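Local atomic coordinates of Ispd/ispf bifunctional enzyme (Campylobacter jejuni, PDB entry 1W55), a protein that makes 4-diphosphocytidyl-2-C-methyl-D-erythritol from CTP and methylerythritol phosphate, and cyclises its 2-phosphate to methylerythritol cyclodiphosphate with release of CMP, in isoprenoid precursor synthesis. Residues I145-A159 with D168-F182. Residues are numbered along the deposited sequence; the frame is centred on the assembly and turned at random.
Sequences IQTPQISKTKLLKKA and DDSTAIAAMGGKIWF. With EDO (1,2-ethanediol), chain F.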
loop_
_atom_site.group_PDB
_atom_site.type_symbol
_atom_site.label_atom_id
_atom_site.label_comp_id
_atom_site.label_asym_id
_atom_site.label_seq_id
_atom_site.Cartn_x
_atom_site.Cartn_y
_atom_site.Cartn_z
ATOM N N ILE A 145 26.034 20.579 11.566
ATOM C CA ILE A 145 26.606 19.402 12.189
ATOM C C ILE A 145 25.521 18.514 12.805
ATOM O O ILE A 145 24.506 18.991 13.322
ATOM C CB ILE A 145 27.683 19.788 13.247
ATOM C CG1 ILE A 145 28.749 20.723 12.652
ATOM C CG2 ILE A 145 28.326 18.554 13.827
ATOM C CD1 ILE A 145 29.603 20.112 11.514
ATOM N N GLN A 146 25.759 17.214 12.743
ATOM C CA GLN A 146 24.827 16.239 13.269
ATOM C C GLN A 146 25.586 15.329 14.228
ATOM O O GLN A 146 26.777 15.525 14.496
ATOM C CB GLN A 146 24.199 15.420 12.129
ATOM C CG GLN A 146 23.348 16.215 11.126
ATOM C CD GLN A 146 22.636 15.305 10.119
ATOM O OE1 GLN A 146 23.260 14.414 9.527
ATOM N NE2 GLN A 146 21.330 15.515 9.939
ATOM N N THR A 147 24.879 14.312 14.685
ATOM C CA THR A 147 25.317 13.348 15.683
ATOM C C THR A 147 24.800 12.014 15.058
ATOM O O THR A 147 23.883 12.090 14.227
ATOM C CB THR A 147 24.590 13.796 16.991
ATOM O OG1 THR A 147 25.509 14.388 17.925
ATOM C CG2 THR A 147 23.927 12.714 17.710
ATOM N N PRO A 148 25.337 10.817 15.363
ATOM C CA PRO A 148 26.402 10.544 16.342
ATOM C C PRO A 148 27.781 11.096 15.988
ATOM O O PRO A 148 28.090 11.339 14.821
ATOM C CB PRO A 148 26.487 9.005 16.372
ATOM C CG PRO A 148 25.277 8.491 15.625
ATOM C CD PRO A 148 24.876 9.588 14.693
ATOM N N GLN A 149 28.596 11.305 17.018
ATOM C CA GLN A 149 29.952 11.796 16.840
ATOM C C GLN A 149 30.859 10.843 17.611
ATOM O O GLN A 149 30.530 10.443 18.725
ATOM C CB GLN A 149 30.080 13.230 17.368
ATOM C CG GLN A 149 29.196 14.258 16.651
ATOM C CD GLN A 149 29.373 15.696 17.149
ATOM O OE1 GLN A 149 29.312 15.961 18.350
ATOM N NE2 GLN A 149 29.558 16.628 16.216
ATOM N N ILE A 150 31.974 10.447 17.008
ATOM C CA ILE A 150 32.930 9.579 17.689
ATOM C C ILE A 150 34.181 10.376 18.031
ATOM O O ILE A 150 34.739 11.076 17.173
ATOM C CB ILE A 150 33.316 8.351 16.820
ATOM C CG1 ILE A 150 32.086 7.582 16.369
ATOM C CG2 ILE A 150 34.231 7.411 17.597
ATOM C CD1 ILE A 150 32.378 6.601 15.230
ATOM N N SER A 151 34.630 10.240 19.274
ATOM C CA SER A 151 35.800 10.960 19.747
ATOM C C SER A 151 36.703 10.014 20.510
ATOM O O SER A 151 36.249 8.985 21.028
ATOM C CB SER A 151 35.388 12.114 20.671
ATOM O OG SER A 151 34.554 13.033 20.002
ATOM N N LYS A 152 37.980 10.372 20.580
ATOM C CA LYS A 152 38.892 9.726 21.515
ATOM C C LYS A 152 38.470 10.217 22.887
ATOM O O LYS A 152 38.384 11.429 23.136
ATOM C CB LYS A 152 40.356 10.086 21.231
ATOM C CG LYS A 152 40.841 9.714 19.821
ATOM C CD LYS A 152 42.051 8.773 19.864
ATOM C CE LYS A 152 42.734 8.637 18.491
ATOM N NZ LYS A 152 42.954 9.969 17.815
ATOM N N THR A 153 38.181 9.257 23.755
ATOM C CA THR A 153 37.649 9.512 25.085
ATOM C C THR A 153 38.501 10.482 25.897
ATOM O O THR A 153 37.981 11.450 26.469
ATOM C CB THR A 153 37.503 8.181 25.816
ATOM O OG1 THR A 153 36.693 7.309 25.017
ATOM C CG2 THR A 153 36.710 8.346 27.103
ATOM N N LYS A 154 39.809 10.234 25.921
ATOM C CA LYS A 154 40.723 11.042 26.726
ATOM C C LYS A 154 40.709 12.505 26.281
ATOM O O LYS A 154 40.710 13.403 27.118
ATOM C CB LYS A 154 42.146 10.459 26.703
ATOM C CG LYS A 154 42.243 9.046 27.311
ATOM C CD LYS A 154 43.679 8.509 27.291
ATOM C CE LYS A 154 43.883 7.472 26.183
ATOM N NZ LYS A 154 44.090 6.091 26.718
ATOM N N LEU A 155 40.663 12.730 24.969
ATOM C CA LEU A 155 40.646 14.085 24.416
ATOM C C LEU A 155 39.349 14.841 24.700
ATOM O O LEU A 155 39.380 16.051 24.962
ATOM C CB LEU A 155 40.915 14.072 22.907
ATOM C CG LEU A 155 42.372 13.793 22.498
ATOM C CD1 LEU A 155 42.516 13.845 20.995
ATOM C CD2 LEU A 155 43.376 14.752 23.166
ATOM N N LEU A 156 38.218 14.132 24.631
ATOM C CA LEU A 156 36.913 14.737 24.868
ATOM C C LEU A 156 36.774 15.101 26.342
ATOM O O LEU A 156 36.251 16.163 26.672
ATOM C CB LEU A 156 35.773 13.816 24.397
ATOM C CG LEU A 156 34.341 14.369 24.426
ATOM C CD1 LEU A 156 34.228 15.656 23.622
ATOM C CD2 LEU A 156 33.298 13.326 23.946
ATOM N N LYS A 157 37.267 14.226 27.216
ATOM C CA LYS A 157 37.374 14.537 28.644
ATOM C C LYS A 157 38.159 15.830 28.870
ATOM O O LYS A 157 37.673 16.748 29.545
ATOM C CB LYS A 157 38.021 13.383 29.413
ATOM C CG LYS A 157 37.114 12.173 29.571
ATOM C CD LYS A 157 37.613 11.236 30.647
ATOM C CE LYS A 157 37.056 9.837 30.444
ATOM N NZ LYS A 157 37.355 8.920 31.586
ATOM N N LYS A 158 39.349 15.911 28.278
ATOM C CA LYS A 158 40.192 17.105 28.399
ATOM C C LYS A 158 39.502 18.325 27.805
ATOM O O LYS A 158 39.545 19.409 28.384
ATOM C CB LYS A 158 41.553 16.896 27.720
ATOM C CG LYS A 158 42.752 17.063 28.653
ATOM C CD LYS A 158 44.051 16.632 27.972
ATOM C CE LYS A 158 44.658 15.400 28.652
ATOM N NZ LYS A 158 45.009 14.329 27.669
ATOM N N ALA A 159 38.861 18.134 26.652
ATOM C CA ALA A 159 38.130 19.204 25.975
ATOM C C ALA A 159 37.068 19.877 26.855
ATOM O O ALA A 159 36.763 21.044 26.643
ATOM C CB ALA A 159 37.496 18.683 24.684
ATOM N N ASP A 168 28.255 20.817 20.659
ATOM C CA ASP A 168 28.602 19.510 20.107
ATOM C C ASP A 168 30.023 19.134 20.522
ATOM O O ASP A 168 30.708 19.910 21.207
ATOM C CB ASP A 168 28.432 19.485 18.579
ATOM C CG ASP A 168 29.720 19.828 17.833
ATOM O OD1 ASP A 168 30.451 20.742 18.276
ATOM O OD2 ASP A 168 30.083 19.230 16.797
ATOM N N ASP A 169 30.456 17.947 20.101
ATOM C CA ASP A 169 31.754 17.429 20.482
ATOM C C ASP A 169 32.875 17.908 19.562
ATOM O O ASP A 169 34.016 18.028 20.002
ATOM C CB ASP A 169 31.713 15.903 20.553
ATOM C CG ASP A 169 30.630 15.387 21.507
ATOM O OD1 ASP A 169 29.968 16.206 22.184
ATOM O OD2 ASP A 169 30.360 14.178 21.637
ATOM N N SER A 170 32.545 18.201 18.300
ATOM C CA SER A 170 33.549 18.638 17.324
ATOM C C SER A 170 34.146 20.014 17.677
ATOM O O SER A 170 35.371 20.190 17.626
ATOM C CB SER A 170 33.003 18.604 15.887
ATOM O OG SER A 170 32.184 19.730 15.597
ATOM N N THR A 171 33.290 20.971 18.048
ATOM C CA THR A 171 33.762 22.279 18.507
ATOM C C THR A 171 34.560 22.166 19.801
ATOM O O THR A 171 35.505 22.919 20.006
ATOM C CB THR A 171 32.613 23.271 18.728
ATOM O OG1 THR A 171 31.625 22.690 19.603
ATOM C CG2 THR A 171 31.876 23.552 17.433
ATOM N N ALA A 172 34.174 21.233 20.675
ATOM C CA ALA A 172 34.904 21.022 21.923
ATOM C C ALA A 172 36.325 20.528 21.631
ATOM O O ALA A 172 37.293 21.102 22.116
ATOM C CB ALA A 172 34.156 20.050 22.839
ATOM N N ILE A 173 36.429 19.481 20.817
ATOM C CA ILE A 173 37.709 18.885 20.444
ATOM C C ILE A 173 38.575 19.854 19.630
ATOM O O ILE A 173 39.773 19.981 19.886
ATOM C CB ILE A 173 37.487 17.572 19.646
ATOM C CG1 ILE A 173 36.798 16.512 20.520
ATOM C CG2 ILE A 173 38.804 17.080 19.014
ATOM C CD1 ILE A 173 37.734 15.579 21.275
ATOM N N ALA A 174 37.958 20.529 18.661
ATOM C CA ALA A 174 38.651 21.497 17.813
ATOM C C ALA A 174 39.271 22.658 18.607
ATOM O O ALA A 174 40.381 23.096 18.285
ATOM C CB ALA A 174 37.726 22.025 16.723
ATOM N N ALA A 175 38.563 23.135 19.640
ATOM C CA ALA A 175 39.012 24.272 20.453
ATOM C C ALA A 175 40.287 23.989 21.266
ATOM O O ALA A 175 40.928 24.917 21.760
ATOM C CB ALA A 175 37.886 24.780 21.365
ATOM N N MET A 176 40.649 22.716 21.403
ATOM C CA MET A 176 41.913 22.349 22.028
ATOM C C MET A 176 42.936 21.871 20.996
ATOM O O MET A 176 43.908 21.195 21.343
ATOM C CB MET A 176 41.698 21.288 23.110
ATOM C CG MET A 176 41.157 21.863 24.399
ATOM S SD MET A 176 41.871 21.160 25.893
ATOM C CE MET A 176 41.012 22.181 27.125
ATOM N N GLY A 177 42.708 22.228 19.733
ATOM C CA GLY A 177 43.619 21.898 18.651
ATOM C C GLY A 177 43.462 20.525 18.014
ATOM O O GLY A 177 44.259 20.157 17.144
ATOM N N GLY A 178 42.447 19.769 18.435
ATOM C CA GLY A 178 42.161 18.463 17.862
ATOM C C GLY A 178 41.641 18.536 16.436
ATOM O O GLY A 178 41.080 19.550 16.017
ATOM N N LYS A 179 41.831 17.455 15.689
ATOM C CA LYS A 179 41.416 17.384 14.283
ATOM C C LYS A 179 40.052 16.718 14.128
ATOM O O LYS A 179 39.748 15.737 14.810
ATOM C CB LYS A 179 42.460 16.632 13.436
ATOM C CG LYS A 179 43.910 17.095 13.654
ATOM C CD LYS A 179 44.403 18.012 12.527
ATOM C CE LYS A 179 45.336 19.101 13.054
ATOM N NZ LYS A 179 44.586 20.354 13.364
ATOM N N ILE A 180 39.251 17.257 13.216
ATOM C CA ILE A 180 37.918 16.755 12.922
ATOM C C ILE A 180 37.855 16.152 11.522
ATOM O O ILE A 180 38.353 16.742 10.567
ATOM C CB ILE A 180 36.872 17.901 13.028
ATOM C CG1 ILE A 180 37.154 18.810 14.242
ATOM C CG2 ILE A 180 35.423 17.332 13.028
ATOM C CD1 ILE A 180 37.030 18.131 15.586
ATOM N N TRP A 181 37.240 14.980 11.410
ATOM C CA TRP A 181 36.906 14.402 10.115
ATOM C C TRP A 181 35.390 14.533 9.878
ATOM O O TRP A 181 34.579 14.061 10.689
ATOM C CB TRP A 181 37.359 12.936 10.029
ATOM C CG TRP A 181 37.234 12.359 8.645
ATOM C CD1 TRP A 181 36.233 11.554 8.181
ATOM C CD2 TRP A 181 38.123 12.564 7.541
ATOM N NE1 TRP A 181 36.445 11.239 6.860
ATOM C CE2 TRP A 181 37.600 11.845 6.439
ATOM C CE3 TRP A 181 39.318 13.280 7.367
ATOM C CZ2 TRP A 181 38.229 11.821 5.182
ATOM C CZ3 TRP A 181 39.945 13.257 6.116
ATOM C CH2 TRP A 181 39.396 12.531 5.042
ATOM N N PHE A 182 35.023 15.199 8.785
ATOM C CA PHE A 182 33.622 15.389 8.426
ATOM C C PHE A 182 33.142 14.318 7.447
ATOM O O PHE A 182 33.772 14.062 6.422
ATOM C CB PHE A 182 33.381 16.789 7.858
ATOM C CG PHE A 182 33.707 17.895 8.824
ATOM C CD1 PHE A 182 34.952 18.531 8.781
ATOM C CD2 PHE A 182 32.783 18.291 9.793
ATOM C CE1 PHE A 182 35.270 19.550 9.683
ATOM C CE2 PHE A 182 33.094 19.308 10.697
ATOM C CZ PHE A 182 34.346 19.942 10.636
HETATM C C1 EDO F . 24.607 18.693 18.297
HETATM O O1 EDO F . 23.188 18.644 18.295
HETATM C C2 EDO F . 25.117 18.712 16.872
HETATM O O2 EDO F . 24.431 19.711 16.153
HETATM O O HOH W 1 27.926 14.478 20.121
HETATM O O HOH W 2 32.141 12.338 20.452
HETATM O O HOH W 3 37.891 22.491 24.413
#
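Gln149 reaches from strand 149-152 to the first turn of helix 169-174 and grips it with both ends of its amide. Its NE2 donates to Asp168 OD2 at 2.7 Å, almost straight (170°). OD2 lies in the amide plane, but the carboxylate is turned well out of it, and NE2 meets OD2 on its anti side, somewhat out of the carboxylate plane. Gln149 OE1 accepts from Asp169 N at 2.9 Å. Thr121 also bonds NE2, so the amide's rotation is well fixed. Asp168 is the N-cap of the helix: its OD1 takes both Thr171 N (2.9 Å) and Thr171 OG1. Two waters donate to Asp169 OD2, the one shared with Gln149 OE1 only weakly. The other also contacts Ser151 OG and, weakly, Gln149 O. Asp169 OD1 forms a salt bridge with Arg76.

Next to this polar end lies the tight apolar part. Ile173 CD1 wedges against helix 153-159, 3.7 Å from Leu156 N and 3.9 Å from Leu155 CB. Leu156 sets CG opposite its backbone N (chi1 -173°), which packs CD1 on Asp169 CB and Ile173 CG1. The helix axes are nearly perpendicular (83°), and Ala159 CB comes to 3.5 Å from Ala172 O.

The Met176 side is looser. Met176 is exposed to solvent, with CE 3.4 Å from Lys158 O. A water bridges Ala159 O and Ala172 O. Gly177, with positive phi, is the C-prime residue of the Schellman motif ending helix 169-174.

The side chain of Asp168 is about 8 Å from bound cytidine monophosphate. Helix 169-174 thus packs on a central-sheet strand near the nucleotide site, in the GT-A-type fold of the IspD cytidylyltransferase domain.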